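DNA fragmentation factor subunit beta (Mus musculus, PDB 1V0D) cleaves nuclear DNA during apoptosis as the caspase-activated nuclease, bringing about DNA fragmentation and chromatin condensation. Local coordinates at residues E224-C229 and K241-P246; N154-L159 and Y209-A214. All coordinates share one frame; numbering follows the deposited sequence.

In the fold
Both contacts are buried in the nuclease part of the chain, within the range of the DNA fragmentation factor 40 family, and their centres lie about 13 Å apart. Contact 1 joins two short antiparallel strands, 227-228 and 243-244, through backbone hydrogen bonds and a shared zinc ion. Contact 2 sets the first turn of helix 155-175 against the loop that follows helix 186-202, by van der Waals contact, with polar ends held by residues outside the pair. They touch directly: R212 NH1 lies 2.7 Å from E224 O, a probable hydrogen bond, and P246 CG packs on L159 CD2. The second subunit reaches contact 1, whereas contact 2 lies within one chain.

Contact 1: E224-C229 and K241-P246; sequences EGWFSC and KHSINP. With ZN (zinc ion), chain B.
F227 and I244 pair in a small buried antiparallel ladder (strands 227-228 and 243-244) lying against helix 250-255 and strand 300-303, its far end, C229 and H242, holding a zinc ion. F227 N donates to I244 O at 2.9 Å in an almost straight bond (176°); the return bond, I244 N to F227 O, is weak. C229 N to H242 O, 2.8 Å, continues the pairing beyond S228 and S243, a non-hydrogen-bonded pair. On the other side of the strands from F227, the indole of W226 covers N245, whose CB lies over the centre of the six-membered ring, 3.7 Å from its centroid, in a CH-pi contact. F227 CE1 meets P246 CG at 3.6 Å, the side chains crossing at about a right angle. At the metal end, SG of C229 stands anti to the backbone N (chi1 -178°) and binds zinc at 2.4 Å, while H242 ND1 binds it at 2.2 Å. C238 and C307 complete the site, and E251 of the second subunit hydrogen-bonds H242 NE2. The zinc thus pins the end of the ladder to the loop carrying C238 and, through C307, to a distant part of the chain, consistent with a structural zinc.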
ATOM      1  N   GLU A 224      -0.028   5.985  23.322  1.00 55.50           N
ATOM      2  CA  GLU A 224      -0.620   7.080  22.552  1.00 57.82           C
ATOM      3  C   GLU A 224      -0.952   6.615  21.133  1.00 57.15           C
ATOM      4  O   GLU A 224      -1.609   7.330  20.373  1.00 58.62           O
ATOM      5  CB  GLU A 224       0.326   8.291  22.480  1.00 58.98           C
ATOM      6  CG  GLU A 224       0.498   9.050  23.786  1.00 64.86           C
ATOM      7  CD  GLU A 224       1.133   8.202  24.886  1.00 70.86           C
ATOM      8  OE1 GLU A 224       2.251   7.669  24.657  1.00 74.21           O
ATOM      9  OE2 GLU A 224       0.522   8.072  25.979  1.00 71.91           O
ATOM     10  N   GLY A 225      -0.491   5.421  20.778  1.00 55.36           N
ATOM     11  CA  GLY A 225      -0.761   4.899  19.452  1.00 53.79           C
ATOM     12  C   GLY A 225       0.371   5.032  18.442  1.00 53.23           C
ATOM     13  O   GLY A 225       0.144   4.830  17.248  1.00 53.31           O
ATOM     14  N   TRP A 226       1.583   5.356  18.896  1.00 51.13           N
ATOM     15  CA  TRP A 226       2.723   5.495  17.983  1.00 50.54           C
ATOM     16  C   TRP A 226       3.501   4.205  17.683  1.00 50.10           C
ATOM     17  O   TRP A 226       4.053   3.577  18.594  1.00 50.11           O
ATOM     18  CB  TRP A 226       3.709   6.535  18.513  1.00 51.35           C
ATOM     19  CG  TRP A 226       3.276   7.948  18.293  1.00 53.27           C
ATOM     20  CD1 TRP A 226       2.642   8.767  19.185  1.00 53.15           C
ATOM     21  CD2 TRP A 226       3.423   8.701  17.089  1.00 53.22           C
ATOM     22  NE1 TRP A 226       2.385   9.987  18.608  1.00 53.06           N
ATOM     23  CE2 TRP A 226       2.854   9.975  17.320  1.00 54.37           C
ATOM     24  CE3 TRP A 226       3.979   8.424  15.833  1.00 52.49           C
ATOM     25  CZ2 TRP A 226       2.825  10.975  16.337  1.00 54.50           C
ATOM     26  CZ3 TRP A 226       3.949   9.415  14.857  1.00 53.48           C
ATOM     27  CH2 TRP A 226       3.377  10.676  15.116  1.00 53.73           C
ATOM     28  N   PHE A 227       3.555   3.820  16.405  1.00 48.12           N
ATOM     29  CA  PHE A 227       4.288   2.625  15.991  1.00 46.09           C
ATOM     30  C   PHE A 227       5.591   3.032  15.314  1.00 47.18           C
ATOM     31  O   PHE A 227       5.642   4.034  14.599  1.00 47.40           O
ATOM     32  CB  PHE A 227       3.480   1.785  15.008  1.00 43.63           C
ATOM     33  CG  PHE A 227       2.185   1.275  15.558  1.00 44.30           C
ATOM     34  CD1 PHE A 227       1.080   2.117  15.675  1.00 45.39           C
ATOM     35  CD2 PHE A 227       2.051  -0.062  15.930  1.00 43.85           C
ATOM     36  CE1 PHE A 227      -0.151   1.630  16.152  1.00 45.37           C
ATOM     37  CE2 PHE A 227       0.825  -0.560  16.409  1.00 43.78           C
ATOM     38  CZ  PHE A 227      -0.274   0.286  16.518  1.00 42.93           C
ATOM     39  N   SER A 228       6.651   2.261  15.546  1.00 48.79           N
ATOM     40  CA  SER A 228       7.949   2.545  14.947  1.00 48.63           C
ATOM     41  C   SER A 228       8.327   1.431  14.008  1.00 49.69           C
ATOM     42  O   SER A 228       8.179   0.253  14.335  1.00 50.70           O
ATOM     43  CB  SER A 228       9.029   2.666  16.013  1.00 48.24           C
ATOM     44  OG  SER A 228       8.936   3.902  16.696  1.00 51.85           O
ATOM     45  N   CYS A 229       8.810   1.793  12.830  1.00 49.78           N
ATOM     46  CA  CYS A 229       9.216   0.776  11.879  1.00 49.97           C
ATOM     47  C   CYS A 229      10.362   0.016  12.543  1.00 52.28           C
ATOM     48  O   CYS A 229      11.251   0.625  13.143  1.00 54.43           O
ATOM     49  CB  CYS A 229       9.700   1.427  10.583  1.00 46.38           C
ATOM     50  SG  CYS A 229      10.165   0.247   9.322  1.00 45.75           S
ATOM     51  N   LYS A 241      13.900   5.761  10.188  1.00 58.76           N
ATOM     52  CA  LYS A 241      13.165   6.092  11.405  1.00 58.14           C
ATOM     53  C   LYS A 241      11.694   6.397  11.150  1.00 55.71           C
ATOM     54  O   LYS A 241      11.173   7.426  11.582  1.00 56.38           O
ATOM     55  CB  LYS A 241      13.827   7.269  12.108  1.00 60.18           C
ATOM     56  CG  LYS A 241      15.207   6.941  12.613  1.00 64.85           C
ATOM     57  CD  LYS A 241      15.681   7.997  13.584  1.00 70.17           C
ATOM     58  CE  LYS A 241      17.039   7.649  14.156  1.00 72.79           C
ATOM     59  NZ  LYS A 241      17.493   8.723  15.089  1.00 78.16           N
ATOM     60  N   HIS A 242      11.035   5.480  10.452  1.00 53.44           N
ATOM     61  CA  HIS A 242       9.624   5.596  10.113  1.00 51.25           C
ATOM     62  C   HIS A 242       8.750   5.392  11.334  1.00 51.83           C
ATOM     63  O   HIS A 242       8.997   4.485  12.127  1.00 55.20           O
ATOM     64  CB  HIS A 242       9.241   4.516   9.108  1.00 48.81           C
ATOM     65  CG  HIS A 242       9.986   4.590   7.816  1.00 47.71           C
ATOM     66  ND1 HIS A 242      10.557   3.483   7.230  1.00 47.65           N
ATOM     67  CD2 HIS A 242      10.183   5.613   6.954  1.00 47.17           C
ATOM     68  CE1 HIS A 242      11.069   3.818   6.060  1.00 47.18           C
ATOM     69  NE2 HIS A 242      10.853   5.105   5.867  1.00 48.37           N
ATOM     70  N   SER A 243       7.730   6.224  11.488  1.00 51.23           N
ATOM     71  CA  SER A 243       6.789   6.068  12.589  1.00 50.83           C
ATOM     72  C   SER A 243       5.410   6.390  12.030  1.00 50.58           C
ATOM     73  O   SER A 243       5.282   6.845  10.896  1.00 50.54           O
ATOM     74  CB  SER A 243       7.131   6.990  13.764  1.00 51.76           C
ATOM     75  OG  SER A 243       6.862   8.351  13.485  1.00 55.34           O
ATOM     76  N   ILE A 244       4.371   6.147  12.810  1.00 50.96           N
ATOM     77  CA  ILE A 244       3.029   6.416  12.329  1.00 51.04           C
ATOM     78  C   ILE A 244       2.042   6.241  13.464  1.00 52.85           C
ATOM     79  O   ILE A 244       2.182   5.322  14.275  1.00 53.24           O
ATOM     80  CB  ILE A 244       2.651   5.443  11.188  1.00 49.40           C
ATOM     81  CG1 ILE A 244       1.300   5.843  10.583  1.00 46.51           C
ATOM     82  CG2 ILE A 244       2.597   4.007  11.723  1.00 47.71           C
ATOM     83  CD1 ILE A 244       0.874   4.992   9.389  1.00 44.41           C
ATOM     84  N   ASN A 245       1.053   7.129  13.534  1.00 53.82           N
ATOM     85  CA  ASN A 245       0.042   7.025  14.575  1.00 54.18           C
ATOM     86  C   ASN A 245      -1.315   6.930  13.906  1.00 54.82           C
ATOM     87  O   ASN A 245      -2.000   7.932  13.701  1.00 57.21           O
ATOM     88  CB  ASN A 245       0.095   8.229  15.517  1.00 53.70           C
ATOM     89  CG  ASN A 245      -0.767   8.036  16.762  1.00 54.99           C
ATOM     90  OD1 ASN A 245      -0.438   8.535  17.842  1.00 57.03           O
ATOM     91  ND2 ASN A 245      -1.879   7.317  16.616  1.00 53.08           N
ATOM     92  N   PRO A 246      -1.728   5.705  13.560  1.00 55.34           N
ATOM     93  CA  PRO A 246      -3.019   5.479  12.901  1.00 55.44           C
ATOM     94  C   PRO A 246      -4.218   6.013  13.681  1.00 56.05           C
ATOM     95  O   PRO A 246      -5.311   6.115  13.138  1.00 56.13           O
ATOM     96  CB  PRO A 246      -3.059   3.961  12.747  1.00 54.95           C
ATOM     97  CG  PRO A 246      -2.303   3.493  13.958  1.00 54.12           C
ATOM     98  CD  PRO A 246      -1.117   4.429  13.972  1.00 53.98           C
TER
HETATM   99 ZN    ZN B 401      11.567   1.688   8.074  1.00 50.20          ZN

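Contact 2: N154-L159 and Y209-A214; sequences NKSGYL and YFDRGA
S156 and D211 meet where the first turn of helix 155-175 faces the loop 209-214, their CA atoms 4.8 Å apart. D211 CB rests against the backbone O of S156 at 3.6 Å and against S156 CB at 3.8 Å, so it meets both the backbone and the side chain of the serine. One residue further along the loop, R212 CG packs against S156 OG at 3.7 Å. The hydroxyl sits near the guanidinium plane, at its edge, while K155 CD approaches the same group obliquely. At the other end of the contact, L159 CB faces F210 CB at 4.1 Å. The phenyl ring of F210 continues away from this meeting point, with CG anti to its own carbonyl carbon (chi1 -75°), and L159 O lies at the ring edge, 3.5 Å from CD2. No hydrogen bond runs directly between the two segments.

The polar ends are fixed by a second shell. E136 accepts hydrogen bonds from S156 OG and N154 ND2 and forms a salt bridge with R212 NH2, tying both segments to one carboxylate. K155 NZ, 5.0 Å from R212 NH2, bonds the backbone O of Y247 and forms a salt bridge with D141, and these two acids probably offset the repulsion between the like charges. Y247 OH bonds both F210 O and R212 N, and thereby grips the loop backbone on either side of D211.

Within helix 155-175, Y158 N bonds N154 O at 3.2 Å and L159 N bonds K155 O, forming the opening turn, with N154 at the N-cap position. The arrangement is a helix N-terminus docked on an irregular loop, joining the long helix to the connection that leads from helix 186-202 to strand 227-228, next to the zinc ligand C229, in the nuclease domain.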
ATOM      1  N   ASN A 154     -15.217   2.541  18.630  1.00 77.22           N
ATOM      2  CA  ASN A 154     -13.930   2.915  19.195  1.00 74.80           C
ATOM      3  C   ASN A 154     -12.773   2.751  18.215  1.00 71.65           C
ATOM      4  O   ASN A 154     -12.815   1.890  17.342  1.00 71.24           O
ATOM      5  CB  ASN A 154     -13.681   2.055  20.439  1.00 77.38           C
ATOM      6  CG  ASN A 154     -12.525   2.561  21.270  1.00 82.45           C
ATOM      7  OD1 ASN A 154     -12.089   1.911  22.229  1.00 84.13           O
ATOM      8  ND2 ASN A 154     -12.019   3.739  20.912  1.00 84.34           N
ATOM      9  N   LYS A 155     -11.739   3.577  18.362  1.00 67.97           N
ATOM     10  CA  LYS A 155     -10.567   3.483  17.494  1.00 65.73           C
ATOM     11  C   LYS A 155      -9.755   2.212  17.790  1.00 65.56           C
ATOM     12  O   LYS A 155      -9.529   1.384  16.896  1.00 66.16           O
ATOM     13  CB  LYS A 155      -9.666   4.706  17.666  1.00 63.14           C
ATOM     14  CG  LYS A 155     -10.199   5.983  17.036  1.00 59.96           C
ATOM     15  CD  LYS A 155      -9.195   7.112  17.188  1.00 54.83           C
ATOM     16  CE  LYS A 155      -9.724   8.407  16.618  1.00 51.78           C
ATOM     17  NZ  LYS A 155      -8.840   9.549  16.982  1.00 49.04           N
ATOM     18  N   SER A 156      -9.308   2.064  19.037  1.00 63.77           N
ATOM     19  CA  SER A 156      -8.539   0.887  19.435  1.00 61.98           C
ATOM     20  C   SER A 156      -9.257  -0.343  18.929  1.00 60.81           C
ATOM     21  O   SER A 156      -8.643  -1.266  18.403  1.00 61.61           O
ATOM     22  CB  SER A 156      -8.423   0.790  20.960  1.00 61.59           C
ATOM     23  OG  SER A 156      -7.552   1.779  21.478  1.00 63.34           O
ATOM     24  N   GLY A 157     -10.574  -0.335  19.090  1.00 59.55           N
ATOM     25  CA  GLY A 157     -11.380  -1.461  18.672  1.00 57.34           C
ATOM     26  C   GLY A 157     -11.232  -1.792  17.214  1.00 56.10           C
ATOM     27  O   GLY A 157     -11.119  -2.957  16.851  1.00 56.53           O
ATOM     28  N   TYR A 158     -11.235  -0.776  16.364  1.00 56.34           N
ATOM     29  CA  TYR A 158     -11.107  -1.032  14.943  1.00 56.41           C
ATOM     30  C   TYR A 158      -9.722  -1.582  14.637  1.00 57.19           C
ATOM     31  O   TYR A 158      -9.598  -2.612  13.973  1.00 58.15           O
ATOM     32  CB  TYR A 158     -11.349   0.238  14.127  1.00 55.08           C
ATOM     33  CG  TYR A 158     -11.049   0.033  12.660  1.00 55.24           C
ATOM     34  CD1 TYR A 158     -11.848  -0.796  11.870  1.00 54.65           C
ATOM     35  CD2 TYR A 158      -9.919   0.607  12.075  1.00 55.22           C
ATOM     36  CE1 TYR A 158     -11.518  -1.052  10.529  1.00 54.38           C
ATOM     37  CE2 TYR A 158      -9.585   0.357  10.740  1.00 53.10           C
ATOM     38  CZ  TYR A 158     -10.384  -0.469   9.980  1.00 52.21           C
ATOM     39  OH  TYR A 158     -10.039  -0.709   8.678  1.00 51.05           O
ATOM     40  N   LEU A 159      -8.684  -0.897  15.121  1.00 56.47           N
ATOM     41  CA  LEU A 159      -7.308  -1.333  14.894  1.00 55.60           C
ATOM     42  C   LEU A 159      -7.064  -2.746  15.430  1.00 56.51           C
ATOM     43  O   LEU A 159      -6.302  -3.522  14.854  1.00 55.90           O
ATOM     44  CB  LEU A 159      -6.339  -0.338  15.526  1.00 53.57           C
ATOM     45  CG  LEU A 159      -5.583   0.542  14.524  1.00 54.08           C
ATOM     46  CD1 LEU A 159      -6.468   0.932  13.354  1.00 54.58           C
ATOM     47  CD2 LEU A 159      -5.082   1.777  15.229  1.00 54.85           C
ATOM     48  N   TYR A 209      -1.853  -6.546  19.461  1.00 49.28           N
ATOM     49  CA  TYR A 209      -0.684  -5.883  18.903  1.00 50.09           C
ATOM     50  C   TYR A 209      -0.935  -4.460  18.415  1.00 50.36           C
ATOM     51  O   TYR A 209      -0.049  -3.620  18.515  1.00 51.23           O
ATOM     52  CB  TYR A 209      -0.097  -6.693  17.737  1.00 48.80           C
ATOM     53  CG  TYR A 209       0.599  -7.977  18.128  1.00 47.46           C
ATOM     54  CD1 TYR A 209       1.133  -8.150  19.403  1.00 46.84           C
ATOM     55  CD2 TYR A 209       0.761  -9.011  17.204  1.00 47.72           C
ATOM     56  CE1 TYR A 209       1.813  -9.323  19.746  1.00 45.98           C
ATOM     57  CE2 TYR A 209       1.441 -10.185  17.540  1.00 45.68           C
ATOM     58  CZ  TYR A 209       1.959 -10.331  18.809  1.00 44.56           C
ATOM     59  OH  TYR A 209       2.626 -11.482  19.142  1.00 46.60           O
ATOM     60  N   PHE A 210      -2.126  -4.183  17.885  1.00 51.67           N
ATOM     61  CA  PHE A 210      -2.409  -2.845  17.353  1.00 52.65           C
ATOM     62  C   PHE A 210      -3.138  -1.879  18.256  1.00 53.76           C
ATOM     63  O   PHE A 210      -3.201  -0.693  17.943  1.00 54.08           O
ATOM     64  CB  PHE A 210      -3.205  -2.922  16.047  1.00 51.57           C
ATOM     65  CG  PHE A 210      -2.399  -3.346  14.857  1.00 52.65           C
ATOM     66  CD1 PHE A 210      -1.057  -3.697  14.984  1.00 52.37           C
ATOM     67  CD2 PHE A 210      -2.994  -3.422  13.601  1.00 52.32           C
ATOM     68  CE1 PHE A 210      -0.328  -4.119  13.881  1.00 52.43           C
ATOM     69  CE2 PHE A 210      -2.273  -3.843  12.494  1.00 52.18           C
ATOM     70  CZ  PHE A 210      -0.938  -4.193  12.634  1.00 52.25           C
ATOM     71  N   ASP A 211      -3.694  -2.346  19.367  1.00 55.56           N
ATOM     72  CA  ASP A 211      -4.429  -1.412  20.203  1.00 56.85           C
ATOM     73  C   ASP A 211      -3.715  -0.882  21.440  1.00 57.28           C
ATOM     74  O   ASP A 211      -3.293  -1.638  22.319  1.00 57.77           O
ATOM     75  CB  ASP A 211      -5.818  -1.999  20.533  1.00 58.52           C
ATOM     76  CG  ASP A 211      -6.024  -2.296  22.003  1.00 57.68           C
ATOM     77  OD1 ASP A 211      -5.772  -3.446  22.413  1.00 58.92           O
ATOM     78  OD2 ASP A 211      -6.454  -1.383  22.744  1.00 57.60           O
ATOM     79  N   ARG A 212      -3.544   0.440  21.468  1.00 56.89           N
ATOM     80  CA  ARG A 212      -2.912   1.102  22.594  1.00 57.95           C
ATOM     81  C   ARG A 212      -3.800   0.770  23.779  1.00 59.93           C
ATOM     82  O   ARG A 212      -4.841   0.133  23.625  1.00 62.02           O
ATOM     83  CB  ARG A 212      -2.855   2.614  22.353  1.00 57.71           C
ATOM     84  CG  ARG A 212      -4.183   3.265  21.946  1.00 57.70           C
ATOM     85  CD  ARG A 212      -4.000   4.755  21.584  1.00 56.53           C
ATOM     86  NE  ARG A 212      -5.275   5.444  21.354  1.00 53.81           N
ATOM     87  CZ  ARG A 212      -5.394   6.690  20.891  1.00 52.80           C
ATOM     88  NH1 ARG A 212      -4.316   7.410  20.595  1.00 49.19           N
ATOM     89  NH2 ARG A 212      -6.598   7.225  20.737  1.00 51.41           N
ATOM     90  N   GLY A 213      -3.424   1.176  24.972  1.00 60.84           N
ATOM     91  CA  GLY A 213      -4.291   0.823  26.081  1.00 61.68           C
ATOM     92  C   GLY A 213      -4.398  -0.682  26.324  1.00 60.95           C
ATOM     93  O   GLY A 213      -5.402  -1.159  26.834  1.00 61.92           O
ATOM     94  N   ALA A 214      -3.373  -1.435  25.944  1.00 60.76           N
ATOM     95  CA  ALA A 214      -3.346  -2.870  26.184  1.00 60.32           C
ATOM     96  C   ALA A 214      -2.072  -3.101  27.002  1.00 61.06           C
ATOM     97  O   ALA A 214      -1.196  -2.235  27.026  1.00 60.20           O
ATOM     98  CB  ALA A 214      -3.283  -3.630  24.865  1.00 58.41           C
TER